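Local coordinates for putative metallopeptidase (Corynebacterium diphtheriae, PDB 3QOC), which is probably a metal-dependent aminopeptidase of the creatinase/prolidase type, represented here by its N-terminal domain rather than by the metallopeptidase domain, at residues S57-T62 and D76-M81; P96-F101 and E123-T128. One frame throughout, in Å; residues are numbered along the deposited sequence.

Contact 1: residues S57-T62 and D76-M81; sequences SARIST and DIESLM
Ile60 and Leu80 carry the ladder between parallel strands 58-62 and 78-81, which with helix 67-73 between them make a beta-alpha-beta unit. Ile60 N donates to Glu78 O at 3.1 Å, Leu80 N returns a bond to Ile60 O, and Thr62 N reaches Leu80 O. That last carbonyl has a second donor: Ser61 OG, anti to its own backbone N (chi1 175°), comes within 2.9 Å of Leu80 O from the opposite face of the carbonyl plane. Beside Arg59 a water bridges the strands, donating to Ala58 O and accepting from Glu78 N.

Charge plays a looser part. Arg59 NE lies 3.5 Å from Glu78 OE2, but the oxygen sits well out of the guanidinium plane, the two flat groups being 61° apart, and no N-H points at it. Leu80 CD2 lies over one guanidinium face, 4.1 Å above its plane and offset toward the rim; a second water, in plane at the edge, links Arg59 NH2 to Ser79 O.

Apolar contact centres on Ile77 CG2, 3.8 Å from Ala58 CB and 4.0 Å from Ile60 CB.

Arg59 NH1 also forms a salt bridge with Asp92. Direct hydrogen bonds across the strands thus come from the backbone and Ser61, while the Arg59-Glu78 pair probably adds attraction between charges rather than a hydrogen bond.

Contact 2: residues P96-F101 and E123-T128; sequences PKRVGF and ELIPVT
Phe101 lays its ring against the backbone at Ile125-Pro126. Pro126 CA sits over one face, 3.9 Å from the ring centroid and 24° off the normal, a CH-pi contact displaced toward the rim. On the same ring CZ meets Pro126 CB at 3.8 Å, and CE2 lies 3.4 Å from Pro126 N and 3.9 Å from Leu124 CB. Phe101 CG lies between the backbone N and the carbonyl carbon (chi1 65°), and the ring beyond it lies against strand 123-127.

Arg98 and Glu123 share the other face of the sheet, side by side and pointing the same way. Their salt bridge, Arg98 NH1 to Glu123 OE1, spans 3.4 Å, while Ile125 CD1 packs over a guanidinium face, 3.8 Å from Arg98 NH2. Val127 CG2 packs on Gly100 CA.

Five backbone bonds hold these groups in register, alternating from Glu123 N to Lys97 O through to Val127 N to Phe101 O; Val99 N to Glu123 O is almost straight (2.8 Å, 179°). Farther out, Arg25 O accepts from Arg98 NE, and helix 108-117 covers the Phe101-Leu124 face through Cys111 and Leu114. Strand 97-102, this helix and strand 122-127 form a beta-alpha-beta unit, here at one margin of the mixed sheet of the creatinase/prolidase N-terminal domain.

Contacts 1 and 2 belong to one mixed sheet but lie on opposite sides of the chain's centre, with their own centres 19 Å apart and their nearest atoms about 6 Å apart, so they do not touch. Each pairs an outermost strand of the chain, 78-81 or 122-127, with its parallel neighbour, and each joins the two strands of a beta-alpha-beta unit. Strands 49-53 and 28-31 lie between the two pairs. Asn53, at the end of strand 49-53, provides a polar link: it bonds Ser57 OG of contact 1 through ND2 and Lys97 NZ of contact 2 through OD1. Both contacts are structural elements of the N-terminal domain; neither includes a metal or bound ligand.

Contact 1: residues S57-T62 and D76-M81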
loop_
_atom_site.group_PDB
_atom_site.type_symbol
_atom_site.label_atom_id
_atom_site.label_comp_id
_atom_site.label_asym_id
_atom_site.label_seq_id
_atom_site.Cartn_x
_atom_site.Cartn_y
_atom_site.Cartn_z
ATOM N N SER A 57 -6.587 8.704 0.741
ATOM C CA SER A 57 -6.702 7.792 1.852
ATOM C C SER A 57 -5.663 6.649 1.631
ATOM O O SER A 57 -5.059 6.523 0.537
ATOM C CB SER A 57 -8.105 7.223 1.918
ATOM O OG SER A 57 -8.268 6.346 0.801
ATOM N N ALA A 58 -5.455 5.877 2.677
ATOM C CA ALA A 58 -4.425 4.843 2.748
ATOM C C ALA A 58 -4.786 3.783 3.773
ATOM O O ALA A 58 -5.530 4.039 4.650
ATOM C CB ALA A 58 -3.025 5.411 3.030
ATOM N N ARG A 59 -4.241 2.585 3.627
ATOM C CA ARG A 59 -4.429 1.529 4.614
ATOM C C ARG A 59 -3.157 0.693 4.638
ATOM O O ARG A 59 -2.533 0.481 3.618
ATOM C CB ARG A 59 -5.615 0.678 4.193
ATOM C CG ARG A 59 -6.168 -0.150 5.335
ATOM C CD ARG A 59 -7.413 -0.919 4.873
ATOM N NE ARG A 59 -8.057 -1.639 5.961
ATOM C CZ ARG A 59 -8.853 -2.692 5.807
ATOM N NH1 ARG A 59 -9.088 -3.177 4.589
ATOM N NH2 ARG A 59 -9.443 -3.243 6.868
ATOM N N ILE A 60 -2.762 0.247 5.813
ATOM C CA ILE A 60 -1.508 -0.391 5.999
ATOM C C ILE A 60 -1.744 -1.724 6.697
ATOM O O ILE A 60 -2.717 -1.919 7.431
ATOM C CB ILE A 60 -0.545 0.509 6.752
ATOM C CG1 ILE A 60 0.862 -0.051 6.615
ATOM C CG2 ILE A 60 -0.959 0.669 8.237
ATOM C CD1 ILE A 60 1.981 0.996 7.109
ATOM N N SER A 61 -0.934 -2.713 6.369
ATOM C CA SER A 61 -1.164 -4.005 6.997
ATOM C C SER A 61 0.128 -4.605 7.535
ATOM O O SER A 61 1.157 -4.442 6.954
ATOM C CB SER A 61 -1.764 -4.949 5.948
ATOM O OG SER A 61 -1.885 -6.232 6.512
ATOM N N THR A 62 0.037 -5.358 8.626
ATOM C CA THR A 62 1.220 -6.010 9.177
ATOM C C THR A 62 0.757 -7.202 10.043
ATOM O O THR A 62 -0.463 -7.370 10.267
ATOM C CB THR A 62 2.082 -5.055 9.957
ATOM O OG1 THR A 62 3.346 -5.684 10.212
ATOM C CG2 THR A 62 1.444 -4.687 11.298
ATOM N N ASP A 76 -1.395 7.734 11.689
ATOM C CA ASP A 76 -2.268 8.372 10.713
ATOM C C ASP A 76 -2.816 7.443 9.599
ATOM O O ASP A 76 -3.582 7.911 8.702
ATOM C CB ASP A 76 -1.569 9.640 10.101
ATOM C CG ASP A 76 -0.167 9.334 9.524
ATOM O OD1 ASP A 76 0.354 8.206 9.795
ATOM O OD2 ASP A 76 0.435 10.218 8.802
ATOM N N ILE A 77 -2.540 6.120 9.660
ATOM C CA ILE A 77 -3.139 5.210 8.690
ATOM C C ILE A 77 -3.757 4.048 9.444
ATOM O O ILE A 77 -3.141 3.480 10.330
ATOM C CB ILE A 77 -2.085 4.710 7.657
ATOM C CG1 ILE A 77 -1.245 5.845 7.110
ATOM C CG2 ILE A 77 -2.732 3.843 6.485
ATOM C CD1 ILE A 77 -0.158 5.395 6.047
ATOM N N GLU A 78 -5.012 3.719 9.131
ATOM C CA GLU A 78 -5.732 2.561 9.705
ATOM C C GLU A 78 -5.005 1.278 9.294
ATOM O O GLU A 78 -4.511 1.150 8.161
ATOM C CB GLU A 78 -7.184 2.578 9.165
ATOM C CG GLU A 78 -8.043 1.404 9.486
ATOM C CD GLU A 78 -9.371 1.470 8.694
ATOM O OE1 GLU A 78 -10.409 1.779 9.334
ATOM O OE2 GLU A 78 -9.342 1.280 7.433
ATOM N N SER A 79 -4.878 0.368 10.243
ATOM C CA SER A 79 -4.085 -0.829 10.106
ATOM C C SER A 79 -4.997 -2.033 10.086
ATOM O O SER A 79 -6.092 -2.007 10.619
ATOM C CB SER A 79 -3.071 -0.971 11.271
ATOM O OG SER A 79 -3.692 -1.247 12.544
ATOM N N LEU A 80 -4.519 -3.074 9.423
ATOM C CA LEU A 80 -5.221 -4.364 9.325
ATOM C C LEU A 80 -4.183 -5.396 9.698
ATOM O O LEU A 80 -3.118 -5.479 9.070
ATOM C CB LEU A 80 -5.595 -4.661 7.878
ATOM C CG LEU A 80 -6.102 -6.060 7.528
ATOM C CD1 LEU A 80 -7.436 -6.319 8.249
ATOM C CD2 LEU A 80 -6.401 -6.160 6.034
HETATM N N MSE A 81 -4.517 -6.236 10.663
HETATM C CA MSE A 81 -3.617 -7.330 11.022
HETATM C C MSE A 81 -3.801 -8.504 10.067
HETATM O O MSE A 81 -4.907 -8.963 9.890
HETATM C CB MSE A 81 -3.957 -7.850 12.438
HETATM C CG MSE A 81 -2.948 -8.880 12.896
HETATM SE SE MSE A 81 -3.306 -9.421 14.852
HETATM C CE MSE A 81 -4.695 -10.770 14.454
HETATM O O HOH W 1 -6.344 5.216 7.120
HETATM O O HOH W 2 -8.453 -2.087 9.557
#

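Contact 2: residues P96-F101 and E123-T128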
loop_
_atom_site.group_PDB
_atom_site.type_symbol
_atom_site.label_atom_id
_atom_site.label_comp_id
_atom_site.label_asym_id
_atom_site.label_seq_id
_atom_site.Cartn_x
_atom_site.Cartn_y
_atom_site.Cartn_z
ATOM N N PRO A 96 -15.283 -1.376 -8.850
ATOM C CA PRO A 96 -14.229 -1.525 -9.763
ATOM C C PRO A 96 -13.047 -0.631 -9.375
ATOM O O PRO A 96 -13.257 0.476 -8.880
ATOM C CB PRO A 96 -14.843 -1.095 -11.098
ATOM C CG PRO A 96 -16.097 -0.414 -10.790
ATOM C CD PRO A 96 -16.282 -0.392 -9.321
ATOM N N LYS A 97 -11.826 -1.115 -9.606
ATOM C CA LYS A 97 -10.612 -0.408 -9.166
ATOM C C LYS A 97 -9.461 -0.989 -9.963
ATOM O O LYS A 97 -9.372 -2.217 -10.113
ATOM C CB LYS A 97 -10.381 -0.601 -7.648
ATOM C CG LYS A 97 -9.633 0.530 -6.826
ATOM C CD LYS A 97 -10.588 1.599 -6.212
ATOM C CE LYS A 97 -10.234 2.035 -4.722
ATOM N NZ LYS A 97 -9.446 3.374 -4.456
ATOM N N ARG A 98 -8.597 -0.110 -10.476
ATOM C CA ARG A 98 -7.321 -0.479 -11.021
ATOM C C ARG A 98 -6.278 -0.249 -9.968
ATOM O O ARG A 98 -6.080 0.886 -9.471
ATOM C CB ARG A 98 -7.018 0.321 -12.281
ATOM C CG ARG A 98 -8.069 0.071 -13.386
ATOM C CD ARG A 98 -8.003 1.043 -14.586
ATOM N NE ARG A 98 -6.637 1.154 -15.145
ATOM C CZ ARG A 98 -6.098 0.426 -16.150
ATOM N NH1 ARG A 98 -6.791 -0.538 -16.812
ATOM N NH2 ARG A 98 -4.813 0.674 -16.497
ATOM N N VAL A 99 -5.619 -1.348 -9.595
ATOM C CA VAL A 99 -4.653 -1.338 -8.496
ATOM C C VAL A 99 -3.279 -1.656 -9.060
ATOM O O VAL A 99 -3.081 -2.745 -9.590
ATOM C CB VAL A 99 -4.998 -2.353 -7.440
ATOM C CG1 VAL A 99 -3.915 -2.335 -6.320
ATOM C CG2 VAL A 99 -6.325 -2.024 -6.877
ATOM N N GLY A 100 -2.383 -0.687 -9.013
ATOM C CA GLY A 100 -0.998 -0.872 -9.447
ATOM C C GLY A 100 -0.200 -1.707 -8.440
ATOM O O GLY A 100 -0.539 -1.705 -7.277
ATOM N N PHE A 101 0.863 -2.388 -8.892
ATOM C CA PHE A 101 1.774 -3.102 -8.034
ATOM C C PHE A 101 3.191 -2.936 -8.491
ATOM O O PHE A 101 3.435 -2.592 -9.624
ATOM C CB PHE A 101 1.395 -4.612 -7.881
ATOM C CG PHE A 101 1.506 -5.388 -9.133
ATOM C CD1 PHE A 101 2.670 -6.091 -9.424
ATOM C CD2 PHE A 101 0.431 -5.494 -10.003
ATOM C CE1 PHE A 101 2.797 -6.809 -10.607
ATOM C CE2 PHE A 101 0.544 -6.241 -11.150
ATOM C CZ PHE A 101 1.745 -6.897 -11.454
ATOM N N GLU A 123 -8.674 -4.918 -10.999
ATOM C CA GLU A 123 -7.620 -5.299 -11.902
ATOM C C GLU A 123 -6.238 -4.884 -11.348
ATOM O O GLU A 123 -6.065 -3.731 -10.959
ATOM C CB GLU A 123 -7.911 -4.619 -13.228
ATOM C CG GLU A 123 -6.948 -4.965 -14.359
ATOM C CD GLU A 123 -7.328 -4.397 -15.750
ATOM O OE1 GLU A 123 -8.238 -3.496 -15.881
ATOM O OE2 GLU A 123 -6.703 -4.909 -16.712
ATOM N N LEU A 124 -5.279 -5.822 -11.302
ATOM C CA LEU A 124 -3.882 -5.542 -10.945
ATOM C C LEU A 124 -3.101 -5.098 -12.134
ATOM O O LEU A 124 -3.138 -5.764 -13.149
ATOM C CB LEU A 124 -3.208 -6.781 -10.367
ATOM C CG LEU A 124 -3.524 -7.022 -8.869
ATOM C CD1 LEU A 124 -4.899 -6.685 -8.420
ATOM C CD2 LEU A 124 -3.267 -8.493 -8.510
ATOM N N ILE A 125 -2.382 -3.982 -12.013
ATOM C CA ILE A 125 -1.640 -3.376 -13.090
ATOM C C ILE A 125 -0.129 -3.292 -12.778
ATOM O O ILE A 125 0.266 -2.625 -11.807
ATOM C CB ILE A 125 -2.096 -1.892 -13.274
ATOM C CG1 ILE A 125 -3.635 -1.771 -13.466
ATOM C CG2 ILE A 125 -1.356 -1.250 -14.412
ATOM C CD1 ILE A 125 -4.136 -2.579 -14.648
ATOM N N PRO A 126 0.719 -3.887 -13.627
ATOM C CA PRO A 126 2.166 -3.802 -13.401
ATOM C C PRO A 126 2.702 -2.408 -13.584
ATOM O O PRO A 126 2.597 -1.848 -14.660
ATOM C CB PRO A 126 2.768 -4.749 -14.471
ATOM C CG PRO A 126 1.666 -4.877 -15.545
ATOM C CD PRO A 126 0.365 -4.772 -14.774
ATOM N N VAL A 127 3.289 -1.843 -12.548
ATOM C CA VAL A 127 3.872 -0.522 -12.637
ATOM C C VAL A 127 5.342 -0.701 -12.376
ATOM O O VAL A 127 5.706 -1.332 -11.390
ATOM C CB VAL A 127 3.261 0.387 -11.563
ATOM C CG1 VAL A 127 3.905 1.752 -11.561
ATOM C CG2 VAL A 127 1.741 0.459 -11.741
ATOM N N THR A 128 6.185 -0.193 -13.281
ATOM C CA THR A 128 7.649 -0.237 -13.126
ATOM C C THR A 128 8.224 1.045 -12.447
ATOM O O THR A 128 7.585 2.081 -12.417
ATOM C CB THR A 128 8.348 -0.438 -14.497
ATOM O OG1 THR A 128 8.128 0.709 -15.311
ATOM C CG2 THR A 128 7.812 -1.672 -15.238
#